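Local coordinates for transcriptional activator, putative (Pyrococcus furiosus, PDB 1RTW), which is of undetermined function, a putative transcriptional activator by name, and folds as an all-helical member of the TENA/THI-4/PQQC family found here as four chains, at residues K8-I13 against E189-V194; N12-F17 against E128-Y133; F17-F22 against W136-E141. One frame throughout, in Å; residues are numbered along the deposited sequence.

Contact 1: residues K8-I13 against E189-V194; sequences KENENI and EVFKEV
The amide of N10 fits between F191 and K192, ND2 at the ring edge of one and OD1 against CA and CB of the other, at a point where the N-terminal part of the chain packs on helix 181-201 of the all-helical TENA/THI-4/PQQC fold. N10 holds the N-cap position of helix 11-15, yet its side chain makes no capping bond. With CG beside its own backbone N and anti to the carbonyl carbon (chi1 -69°), the amide reaches across to the other helix. Its ND2 lies 3.4 Å from CD1 of F191, with amide and ring planes 53° apart. A short amide suits this buried place, since one N-H is taken up by the O of L6 while the flat group fits beside an aromatic edge. F191 is directed toward segment 8-13, and its ring also packs on T123 and C127 of helix 118-142. K192 crosses N10 at about a right angle and offers aliphatic carbon to the amide oxygen. Its chain bends at chi3, and NZ lies 3.9 Å from E189 OE2, a long salt bridge, with E9 OE1 somewhat farther off. N10 OD1 sits 3.3 Å from K192 CA and 3.4 Å from K192 CB.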
loop_
_atom_site.group_PDB
_atom_site.type_symbol
_atom_site.label_atom_id
_atom_site.label_comp_id
_atom_site.label_asym_id
_atom_site.label_seq_id
_atom_site.Cartn_x
_atom_site.Cartn_y
_atom_site.Cartn_z
ATOM N N LYS B 8 -22.707 -0.174 21.490
ATOM C CA LYS B 8 -24.127 -0.443 21.702
ATOM C C LYS B 8 -24.731 -1.389 20.661
ATOM O O LYS B 8 -25.438 -2.336 21.007
ATOM C CB LYS B 8 -24.902 0.883 21.724
ATOM C CG LYS B 8 -26.396 0.756 22.022
ATOM C CD LYS B 8 -27.093 2.118 22.064
ATOM C CE LYS B 8 -27.073 2.813 20.706
ATOM N NZ LYS B 8 -27.704 4.165 20.757
ATOM N N GLU B 9 -24.387 -1.171 19.398
ATOM C CA GLU B 9 -24.921 -1.973 18.306
ATOM C C GLU B 9 -24.252 -3.335 18.087
ATOM O O GLU B 9 -24.685 -4.113 17.237
ATOM C CB GLU B 9 -24.972 -1.100 17.045
ATOM C CG GLU B 9 -24.541 -1.715 15.729
ATOM C CD GLU B 9 -24.194 -0.652 14.694
ATOM O OE1 GLU B 9 -24.249 -0.954 13.483
ATOM O OE2 GLU B 9 -23.856 0.487 15.091
ATOM N N ASN B 10 -23.214 -3.623 18.875
ATOM C CA ASN B 10 -22.501 -4.907 18.811
ATOM C C ASN B 10 -22.427 -5.536 20.196
ATOM O O ASN B 10 -21.707 -6.518 20.399
ATOM C CB ASN B 10 -21.067 -4.749 18.284
ATOM C CG ASN B 10 -21.014 -4.375 16.825
ATOM O OD1 ASN B 10 -20.991 -5.234 15.954
ATOM N ND2 ASN B 10 -20.976 -3.083 16.554
ATOM N N GLU B 11 -23.191 -4.992 21.142
ATOM C CA GLU B 11 -23.187 -5.503 22.508
ATOM C C GLU B 11 -23.549 -6.982 22.577
ATOM O O GLU B 11 -23.119 -7.691 23.488
ATOM C CB GLU B 11 -24.106 -4.671 23.410
ATOM C CG GLU B 11 -25.602 -4.819 23.139
ATOM C CD GLU B 11 -26.462 -3.917 24.021
ATOM O OE1 GLU B 11 -25.912 -3.056 24.745
ATOM O OE2 GLU B 11 -27.701 -4.063 23.983
ATOM N N ASN B 12 -24.281 -7.463 21.578
ATOM C CA ASN B 12 -24.675 -8.864 21.549
ATOM C C ASN B 12 -23.451 -9.754 21.301
ATOM O O ASN B 12 -23.278 -10.780 21.963
ATOM C CB ASN B 12 -25.756 -9.102 20.487
ATOM C CG ASN B 12 -26.838 -10.072 20.957
ATOM O OD1 ASN B 12 -28.027 -9.734 20.973
ATOM N ND2 ASN B 12 -26.431 -11.280 21.346
ATOM N N ILE B 13 -22.578 -9.328 20.390
ATOM C CA ILE B 13 -21.367 -10.084 20.086
ATOM C C ILE B 13 -20.368 -9.984 21.236
ATOM O O ILE B 13 -19.765 -10.980 21.627
ATOM C CB ILE B 13 -20.701 -9.591 18.784
ATOM C CG1 ILE B 13 -21.668 -9.775 17.612
ATOM C CG2 ILE B 13 -19.401 -10.361 18.524
ATOM C CD1 ILE B 13 -21.125 -9.285 16.280
ATOM N N GLU B 189 -19.294 -1.059 9.953
ATOM C CA GLU B 189 -19.172 -2.416 9.434
ATOM C C GLU B 189 -17.850 -3.057 9.847
ATOM O O GLU B 189 -17.814 -4.229 10.213
ATOM C CB GLU B 189 -19.298 -2.434 7.905
ATOM C CG GLU B 189 -20.735 -2.410 7.387
ATOM C CD GLU B 189 -21.575 -3.581 7.900
ATOM O OE1 GLU B 189 -21.041 -4.706 8.032
ATOM O OE2 GLU B 189 -22.775 -3.370 8.180
ATOM N N VAL B 190 -16.764 -2.295 9.767
ATOM C CA VAL B 190 -15.463 -2.813 10.150
ATOM C C VAL B 190 -15.453 -3.155 11.639
ATOM O O VAL B 190 -14.947 -4.213 12.025
ATOM C CB VAL B 190 -14.319 -1.837 9.768
ATOM C CG1 VAL B 190 -13.013 -2.272 10.391
ATOM C CG2 VAL B 190 -14.154 -1.810 8.257
ATOM N N PHE B 191 -16.061 -2.297 12.459
ATOM C CA PHE B 191 -16.122 -2.534 13.905
ATOM C C PHE B 191 -16.849 -3.852 14.193
ATOM O O PHE B 191 -16.434 -4.636 15.055
ATOM C CB PHE B 191 -16.820 -1.368 14.627
ATOM C CG PHE B 191 -16.756 -1.458 16.138
ATOM C CD1 PHE B 191 -17.674 -2.235 16.852
ATOM C CD2 PHE B 191 -15.751 -0.798 16.843
ATOM C CE1 PHE B 191 -17.587 -2.355 18.242
ATOM C CE2 PHE B 191 -15.654 -0.909 18.230
ATOM C CZ PHE B 191 -16.573 -1.691 18.933
ATOM N N LYS B 192 -17.942 -4.081 13.466
ATOM C CA LYS B 192 -18.732 -5.297 13.606
ATOM C C LYS B 192 -17.896 -6.520 13.243
ATOM O O LYS B 192 -17.858 -7.503 13.984
ATOM C CB LYS B 192 -19.959 -5.236 12.693
ATOM C CG LYS B 192 -20.766 -6.525 12.620
ATOM C CD LYS B 192 -22.018 -6.353 11.768
ATOM C CE LYS B 192 -22.954 -5.316 12.376
ATOM N NZ LYS B 192 -24.111 -5.016 11.490
ATOM N N GLU B 193 -17.205 -6.434 12.113
ATOM C CA GLU B 193 -16.385 -7.532 11.636
ATOM C C GLU B 193 -15.220 -7.805 12.589
ATOM O O GLU B 193 -14.938 -8.964 12.894
ATOM C CB GLU B 193 -15.904 -7.237 10.207
ATOM C CG GLU B 193 -15.341 -8.432 9.442
ATOM C CD GLU B 193 -16.374 -9.519 9.122
ATOM O OE1 GLU B 193 -15.956 -10.604 8.652
ATOM O OE2 GLU B 193 -17.596 -9.295 9.313
ATOM N N VAL B 194 -14.575 -6.750 13.096
ATOM C CA VAL B 194 -13.463 -6.948 14.025
ATOM C C VAL B 194 -13.984 -7.586 15.316
ATOM O O VAL B 194 -13.306 -8.424 15.923
ATOM C CB VAL B 194 -12.677 -5.629 14.319
ATOM C CG1 VAL B 194 -11.601 -5.862 15.391
ATOM C CG2 VAL B 194 -12.016 -5.130 13.054
#

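Contact 2: residues N12-F17 against E128-Y133; sequences NIWRRF and EEKAYY
W14 and A131 bring the two backbones nearest, their CA atoms 7.8 Å apart, where helix 11-15 faces the middle of helix 118-142. Segment 12-17 begins helical, while 128-133 is helical throughout. Such a close approach is possible because A131 has only a methyl group, so an indole can lie almost against the helix backbone. W14 CH2 stands 3.4 Å from A131 N and 3.9 Å from A131 CB. The same corner of the indole meets the aliphatic start of K130: CG lies 3.5 Å from W14 CH2, at the edge of the ring and near its plane, and the two side chains cross at about a right angle. K130 then bends at chi2 (66°) and carries its ammonium group away to a salt bridge with E134, so that a long apolar stem can pack on the indole while the charge is paired. In this helical bundle of the TENA/THI-4/PQQC family, W14 also ties in a third helix, since its NE1 is hydrogen-bonded to OG of S195 on helix 181-201. F17 completes the apolar patch. Its CG is placed between the backbone N and the carbonyl carbon (chi1 66°), which turns the ring back along its own segment, and CZ comes to rest 3.5 Å above one face of the W14 indole, toward the rim. The same CZ touches A131 CB at 3.9 Å, so the methyl group is met by both aromatic residues. On the side of helix 118-142 turned away from these rings, Y132 hydrogen-bonds through its OH to NE1 of W39, and E129 OE2 to the OH of Y164.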
loop_
_atom_site.group_PDB
_atom_site.type_symbol
_atom_site.label_atom_id
_atom_site.label_comp_id
_atom_site.label_asym_id
_atom_site.label_seq_id
_atom_site.Cartn_x
_atom_site.Cartn_y
_atom_site.Cartn_z
ATOM N N ASN B 12 -24.281 -7.463 21.578
ATOM C CA ASN B 12 -24.675 -8.864 21.549
ATOM C C ASN B 12 -23.451 -9.754 21.301
ATOM O O ASN B 12 -23.278 -10.780 21.963
ATOM C CB ASN B 12 -25.756 -9.102 20.487
ATOM C CG ASN B 12 -26.838 -10.072 20.957
ATOM O OD1 ASN B 12 -28.027 -9.734 20.973
ATOM N ND2 ASN B 12 -26.431 -11.280 21.346
ATOM N N ILE B 13 -22.578 -9.328 20.390
ATOM C CA ILE B 13 -21.367 -10.084 20.086
ATOM C C ILE B 13 -20.368 -9.984 21.236
ATOM O O ILE B 13 -19.765 -10.980 21.627
ATOM C CB ILE B 13 -20.701 -9.591 18.784
ATOM C CG1 ILE B 13 -21.668 -9.775 17.612
ATOM C CG2 ILE B 13 -19.401 -10.361 18.524
ATOM C CD1 ILE B 13 -21.125 -9.285 16.280
ATOM N N TRP B 14 -20.201 -8.782 21.784
ATOM C CA TRP B 14 -19.271 -8.582 22.896
ATOM C C TRP B 14 -19.674 -9.371 24.134
ATOM O O TRP B 14 -18.815 -9.861 24.866
ATOM C CB TRP B 14 -19.129 -7.093 23.233
ATOM C CG TRP B 14 -18.259 -6.360 22.251
ATOM C CD1 TRP B 14 -18.315 -6.440 20.886
ATOM C CD2 TRP B 14 -17.179 -5.470 22.554
ATOM N NE1 TRP B 14 -17.336 -5.665 20.327
ATOM C CE2 TRP B 14 -16.614 -5.061 21.329
ATOM C CE3 TRP B 14 -16.622 -4.984 23.745
ATOM C CZ2 TRP B 14 -15.531 -4.184 21.253
ATOM C CZ3 TRP B 14 -15.544 -4.110 23.670
ATOM C CH2 TRP B 14 -15.010 -3.725 22.431
ATOM N N ARG B 15 -20.981 -9.510 24.353
ATOM C CA ARG B 15 -21.492 -10.250 25.502
ATOM C C ARG B 15 -20.994 -11.688 25.442
ATOM O O ARG B 15 -20.747 -12.310 26.477
ATOM C CB ARG B 15 -23.024 -10.226 25.531
ATOM C CG ARG B 15 -23.618 -10.440 26.918
ATOM C CD ARG B 15 -25.122 -10.657 26.866
ATOM N NE ARG B 15 -25.826 -9.562 26.196
ATOM C CZ ARG B 15 -26.553 -9.704 25.088
ATOM N NH1 ARG B 15 -26.673 -10.898 24.518
ATOM N NH2 ARG B 15 -27.155 -8.652 24.545
ATOM N N ARG B 16 -20.830 -12.201 24.223
ATOM C CA ARG B 16 -20.343 -13.558 24.022
ATOM C C ARG B 16 -18.901 -13.743 24.514
ATOM O O ARG B 16 -18.498 -14.867 24.818
ATOM C CB ARG B 16 -20.502 -14.005 22.561
ATOM C CG ARG B 16 -21.942 -14.328 22.126
ATOM C CD ARG B 16 -21.981 -14.743 20.657
ATOM N NE ARG B 16 -23.328 -15.018 20.162
ATOM C CZ ARG B 16 -23.630 -15.191 18.877
ATOM N NH1 ARG B 16 -22.679 -15.115 17.950
ATOM N NH2 ARG B 16 -24.882 -15.442 18.511
ATOM N N PHE B 17 -18.116 -12.664 24.583
ATOM C CA PHE B 17 -16.756 -12.794 25.119
ATOM C C PHE B 17 -16.540 -12.082 26.461
ATOM O O PHE B 17 -15.422 -12.000 26.973
ATOM C CB PHE B 17 -15.651 -12.464 24.093
ATOM C CG PHE B 17 -15.608 -11.027 23.633
ATOM C CD1 PHE B 17 -14.989 -10.051 24.406
ATOM C CD2 PHE B 17 -16.081 -10.674 22.364
ATOM C CE1 PHE B 17 -14.829 -8.750 23.930
ATOM C CE2 PHE B 17 -15.930 -9.378 21.872
ATOM C CZ PHE B 17 -15.299 -8.413 22.655
ATOM N N GLU B 128 -10.259 -3.476 18.547
ATOM C CA GLU B 128 -9.277 -4.458 19.014
ATOM C C GLU B 128 -8.713 -4.165 20.413
ATOM O O GLU B 128 -8.499 -5.078 21.210
ATOM C CB GLU B 128 -8.118 -4.528 18.009
ATOM C CG GLU B 128 -6.748 -4.890 18.625
ATOM C CD GLU B 128 -5.580 -4.146 17.988
ATOM O OE1 GLU B 128 -5.794 -3.233 17.173
ATOM O OE2 GLU B 128 -4.424 -4.475 18.287
ATOM N N GLU B 129 -8.397 -2.901 20.675
ATOM C CA GLU B 129 -7.836 -2.531 21.974
ATOM C C GLU B 129 -8.897 -2.513 23.055
ATOM O O GLU B 129 -8.681 -3.020 24.147
ATOM C CB GLU B 129 -7.123 -1.169 21.901
ATOM C CG GLU B 129 -6.064 -1.049 20.798
ATOM C CD GLU B 129 -4.890 -2.009 20.969
ATOM O OE1 GLU B 129 -5.125 -3.168 21.319
ATOM O OE2 GLU B 129 -3.729 -1.629 20.719
ATOM N N LYS B 130 -10.049 -1.936 22.728
ATOM C CA LYS B 130 -11.160 -1.837 23.659
ATOM C C LYS B 130 -11.683 -3.228 24.023
ATOM O O LYS B 130 -12.041 -3.486 25.179
ATOM C CB LYS B 130 -12.259 -0.969 23.047
ATOM C CG LYS B 130 -13.531 -0.867 23.854
ATOM C CD LYS B 130 -13.325 -0.142 25.161
ATOM C CE LYS B 130 -14.644 0.035 25.881
ATOM N NZ LYS B 130 -14.438 0.593 27.238
ATOM N N ALA B 131 -11.689 -4.133 23.051
ATOM C CA ALA B 131 -12.142 -5.498 23.288
ATOM C C ALA B 131 -11.265 -6.191 24.328
ATOM O O ALA B 131 -11.776 -6.811 25.264
ATOM C CB ALA B 131 -12.128 -6.289 22.005
ATOM N N TYR B 132 -9.946 -6.073 24.174
ATOM C CA TYR B 132 -9.024 -6.718 25.101
ATOM C C TYR B 132 -9.022 -6.077 26.476
ATOM O O TYR B 132 -8.843 -6.763 27.491
ATOM C CB TYR B 132 -7.614 -6.771 24.518
ATOM C CG TYR B 132 -7.190 -8.168 24.149
ATOM C CD1 TYR B 132 -5.884 -8.596 24.355
ATOM C CD2 TYR B 132 -8.111 -9.080 23.629
ATOM C CE1 TYR B 132 -5.500 -9.912 24.055
ATOM C CE2 TYR B 132 -7.738 -10.394 23.330
ATOM C CZ TYR B 132 -6.433 -10.805 23.543
ATOM O OH TYR B 132 -6.069 -12.104 23.234
ATOM N N TYR B 133 -9.247 -4.767 26.509
ATOM C CA TYR B 133 -9.294 -4.043 27.770
ATOM C C TYR B 133 -10.458 -4.581 28.599
ATOM O O TYR B 133 -10.289 -4.909 29.771
ATOM C CB TYR B 133 -9.449 -2.541 27.525
ATOM C CG TYR B 133 -9.535 -1.706 28.788
ATOM C CD1 TYR B 133 -8.625 -1.874 29.828
ATOM C CD2 TYR B 133 -10.540 -0.753 28.940
ATOM C CE1 TYR B 133 -8.714 -1.112 30.994
ATOM C CE2 TYR B 133 -10.644 0.017 30.097
ATOM C CZ TYR B 133 -9.731 -0.163 31.122
ATOM O OH TYR B 133 -9.827 0.619 32.259
#

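Contact 3: residues F17-F22 against W136-E141; sequences FLPHKF and WKWVRE
P19 lays its ring over one face of the W138 indole. CB stands 3.3 Å from the centroid of the six-membered ring and 8° off its normal, a CH-pi contact, and CG comes within 3.4 Å of W138 CZ2. The indole is held out toward proline because CG of W138 is anti to its backbone N (chi1 -174°). A second, looser meeting lies deeper in the protein, where F22 CE1 approaches W136 CH2 at 4.3 Å, with the tryptophan atom at the edge of the phenylalanine ring and near its plane. The peptide bond before P19 is cis, and so the chain turns sharply just where its ring is offered to W138. Next, H20 caps helix 21-28: its ND1 accepts from F22 N at 2.9 Å with an N-H...N angle of 170°, which fixes the first turn that carries F22. The far nitrogen, NE2, is hydrogen-bonded to D203 OD2, tying the cap to the C-terminal part of the chain. Farther out, W136 also meets Y132 edge-to-face and packs near W156, while F22 packs on W39 and W202, in the all-helical TENA/THI-4/PQQC fold. Across the two segments the attraction is therefore apolar: the slightly positive C-H groups of the proline probably favour the electron-rich face of the indole, with no charged group needed.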
loop_
_atom_site.group_PDB
_atom_site.type_symbol
_atom_site.label_atom_id
_atom_site.label_comp_id
_atom_site.label_asym_id
_atom_site.label_seq_id
_atom_site.Cartn_x
_atom_site.Cartn_y
_atom_site.Cartn_z
ATOM N N PHE B 17 -18.116 -12.664 24.583
ATOM C CA PHE B 17 -16.756 -12.794 25.119
ATOM C C PHE B 17 -16.540 -12.082 26.461
ATOM O O PHE B 17 -15.422 -12.000 26.973
ATOM C CB PHE B 17 -15.651 -12.464 24.093
ATOM C CG PHE B 17 -15.608 -11.027 23.633
ATOM C CD1 PHE B 17 -14.989 -10.051 24.406
ATOM C CD2 PHE B 17 -16.081 -10.674 22.364
ATOM C CE1 PHE B 17 -14.829 -8.750 23.930
ATOM C CE2 PHE B 17 -15.930 -9.378 21.872
ATOM C CZ PHE B 17 -15.299 -8.413 22.655
ATOM N N LEU B 18 -17.640 -11.643 27.062
ATOM C CA LEU B 18 -17.602 -10.970 28.353
ATOM C C LEU B 18 -18.562 -11.681 29.311
ATOM O O LEU B 18 -19.624 -11.148 29.657
ATOM C CB LEU B 18 -17.998 -9.495 28.196
ATOM C CG LEU B 18 -17.064 -8.620 27.354
ATOM C CD1 LEU B 18 -17.697 -7.266 27.056
ATOM C CD2 LEU B 18 -15.749 -8.456 28.072
ATOM N N PRO B 19 -18.179 -12.879 29.793
ATOM C CA PRO B 19 -16.930 -13.583 29.502
ATOM C C PRO B 19 -17.056 -14.731 28.497
ATOM O O PRO B 19 -18.142 -15.251 28.236
ATOM C CB PRO B 19 -16.583 -14.154 30.855
ATOM C CG PRO B 19 -17.951 -14.674 31.291
ATOM C CD PRO B 19 -18.907 -13.558 30.884
ATOM N N HIS B 20 -15.921 -15.120 27.935
ATOM C CA HIS B 20 -15.875 -16.247 27.013
ATOM C C HIS B 20 -15.341 -17.388 27.861
ATOM O O HIS B 20 -14.714 -17.144 28.894
ATOM C CB HIS B 20 -14.911 -15.977 25.855
ATOM C CG HIS B 20 -14.713 -17.151 24.946
ATOM N ND1 HIS B 20 -13.782 -18.136 25.192
ATOM C CD2 HIS B 20 -15.332 -17.501 23.791
ATOM C CE1 HIS B 20 -13.834 -19.041 24.230
ATOM N NE2 HIS B 20 -14.767 -18.678 23.367
ATOM N N LYS B 21 -15.588 -18.619 27.422
ATOM C CA LYS B 21 -15.134 -19.819 28.121
ATOM C C LYS B 21 -13.699 -19.663 28.619
ATOM O O LYS B 21 -13.405 -19.918 29.792
ATOM C CB LYS B 21 -15.233 -21.030 27.182
ATOM C CG LYS B 21 -14.833 -22.363 27.787
ATOM C CD LYS B 21 -14.843 -23.462 26.721
ATOM C CE LYS B 21 -14.381 -24.795 27.289
ATOM N NZ LYS B 21 -14.285 -25.846 26.226
ATOM N N PHE B 22 -12.834 -19.171 27.738
ATOM C CA PHE B 22 -11.425 -18.975 28.056
ATOM C C PHE B 22 -11.205 -18.047 29.247
ATOM O O PHE B 22 -10.316 -18.290 30.067
ATOM C CB PHE B 22 -10.679 -18.443 26.829
ATOM C CG PHE B 22 -9.186 -18.374 27.002
ATOM C CD1 PHE B 22 -8.577 -17.210 27.458
ATOM C CD2 PHE B 22 -8.386 -19.466 26.671
ATOM C CE1 PHE B 22 -7.195 -17.133 27.580
ATOM C CE2 PHE B 22 -6.997 -19.403 26.789
ATOM C CZ PHE B 22 -6.400 -18.231 27.244
ATOM N N TRP B 136 -9.922 -8.631 29.644
ATOM C CA TRP B 136 -8.950 -8.804 30.704
ATOM C C TRP B 136 -9.366 -8.066 31.973
ATOM O O TRP B 136 -8.953 -8.431 33.072
ATOM C CB TRP B 136 -7.561 -8.407 30.210
ATOM C CG TRP B 136 -7.097 -9.355 29.148
ATOM C CD1 TRP B 136 -7.133 -9.158 27.793
ATOM C CD2 TRP B 136 -6.630 -10.694 29.343
ATOM N NE1 TRP B 136 -6.727 -10.289 27.138
ATOM C CE2 TRP B 136 -6.412 -11.244 28.058
ATOM C CE3 TRP B 136 -6.376 -11.477 30.472
ATOM C CZ2 TRP B 136 -5.959 -12.555 27.880
ATOM C CZ3 TRP B 136 -5.927 -12.779 30.290
ATOM C CH2 TRP B 136 -5.718 -13.301 29.002
ATOM N N LYS B 137 -10.222 -7.062 31.824
ATOM C CA LYS B 137 -10.717 -6.321 32.979
ATOM C C LYS B 137 -11.695 -7.263 33.686
ATOM O O LYS B 137 -11.694 -7.368 34.914
ATOM C CB LYS B 137 -11.423 -5.038 32.537
ATOM C CG LYS B 137 -11.506 -3.972 33.616
ATOM C CD LYS B 137 -11.848 -2.603 33.040
ATOM C CE LYS B 137 -13.204 -2.593 32.346
ATOM N NZ LYS B 137 -13.525 -1.257 31.769
ATOM N N TRP B 138 -12.489 -7.984 32.893
ATOM C CA TRP B 138 -13.441 -8.940 33.432
ATOM C C TRP B 138 -12.677 -9.996 34.219
ATOM O O TRP B 138 -13.074 -10.372 35.320
ATOM C CB TRP B 138 -14.229 -9.625 32.316
ATOM C CG TRP B 138 -15.325 -10.526 32.844
ATOM C CD1 TRP B 138 -16.629 -10.189 33.050
ATOM C CD2 TRP B 138 -15.193 -11.890 33.273
ATOM N NE1 TRP B 138 -17.318 -11.250 33.587
ATOM C CE2 TRP B 138 -16.461 -12.304 33.735
ATOM C CE3 TRP B 138 -14.126 -12.794 33.318
ATOM C CZ2 TRP B 138 -16.693 -13.596 34.231
ATOM C CZ3 TRP B 138 -14.358 -14.078 33.814
ATOM C CH2 TRP B 138 -15.635 -14.463 34.267
ATOM N N VAL B 139 -11.585 -10.479 33.636
ATOM C CA VAL B 139 -10.764 -11.487 34.284
ATOM C C VAL B 139 -10.199 -10.995 35.617
ATOM O O VAL B 139 -10.259 -11.711 36.612
ATOM C CB VAL B 139 -9.628 -11.963 33.359
ATOM C CG1 VAL B 139 -8.675 -12.861 34.116
ATOM C CG2 VAL B 139 -10.208 -12.723 32.179
ATOM N N ARG B 140 -9.681 -9.769 35.648
ATOM C CA ARG B 140 -9.121 -9.223 36.881
ATOM C C ARG B 140 -10.186 -9.111 37.970
ATOM O O ARG B 140 -9.907 -9.326 39.152
ATOM C CB ARG B 140 -8.508 -7.839 36.642
ATOM C CG ARG B 140 -7.885 -7.227 37.898
ATOM C CD ARG B 140 -7.502 -5.765 37.699
ATOM N NE ARG B 140 -8.646 -4.946 37.292
ATOM C CZ ARG B 140 -8.552 -3.722 36.777
ATOM N NH1 ARG B 140 -7.362 -3.158 36.601
ATOM N NH2 ARG B 140 -9.647 -3.060 36.428
ATOM N N GLU B 141 -11.413 -8.833 37.545
ATOM C CA GLU B 141 -12.541 -8.659 38.443
ATOM C C GLU B 141 -13.263 -9.930 38.864
ATOM O O GLU B 141 -14.155 -9.881 39.705
ATOM C CB GLU B 141 -13.525 -7.668 37.833
ATOM C CG GLU B 141 -12.929 -6.271 37.686
ATOM C CD GLU B 141 -13.739 -5.345 36.790
ATOM O OE1 GLU B 141 -14.778 -5.769 36.237
ATOM O OE2 GLU B 141 -13.323 -4.176 36.633
#

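Contacts 1, 2 and 3 follow one another along the N-terminal part of the chain, each pairing a short early segment with a later long helix. The centres of contacts 1 and 2 lie 9 Å apart, as do those of contacts 2 and 3, while contacts 1 and 3 are 18 Å apart. Contacts 1 and 2 share helix 11-15 and touch directly, F191 CZ lying 3.6 Å from W14 CZ2; contacts 2 and 3 share F17 and helix 118-142. The chain thus packs first on helix 181-201, then on helix 118-142 at two successive places, joining parts of the helical bundle that are over a hundred residues apart in sequence.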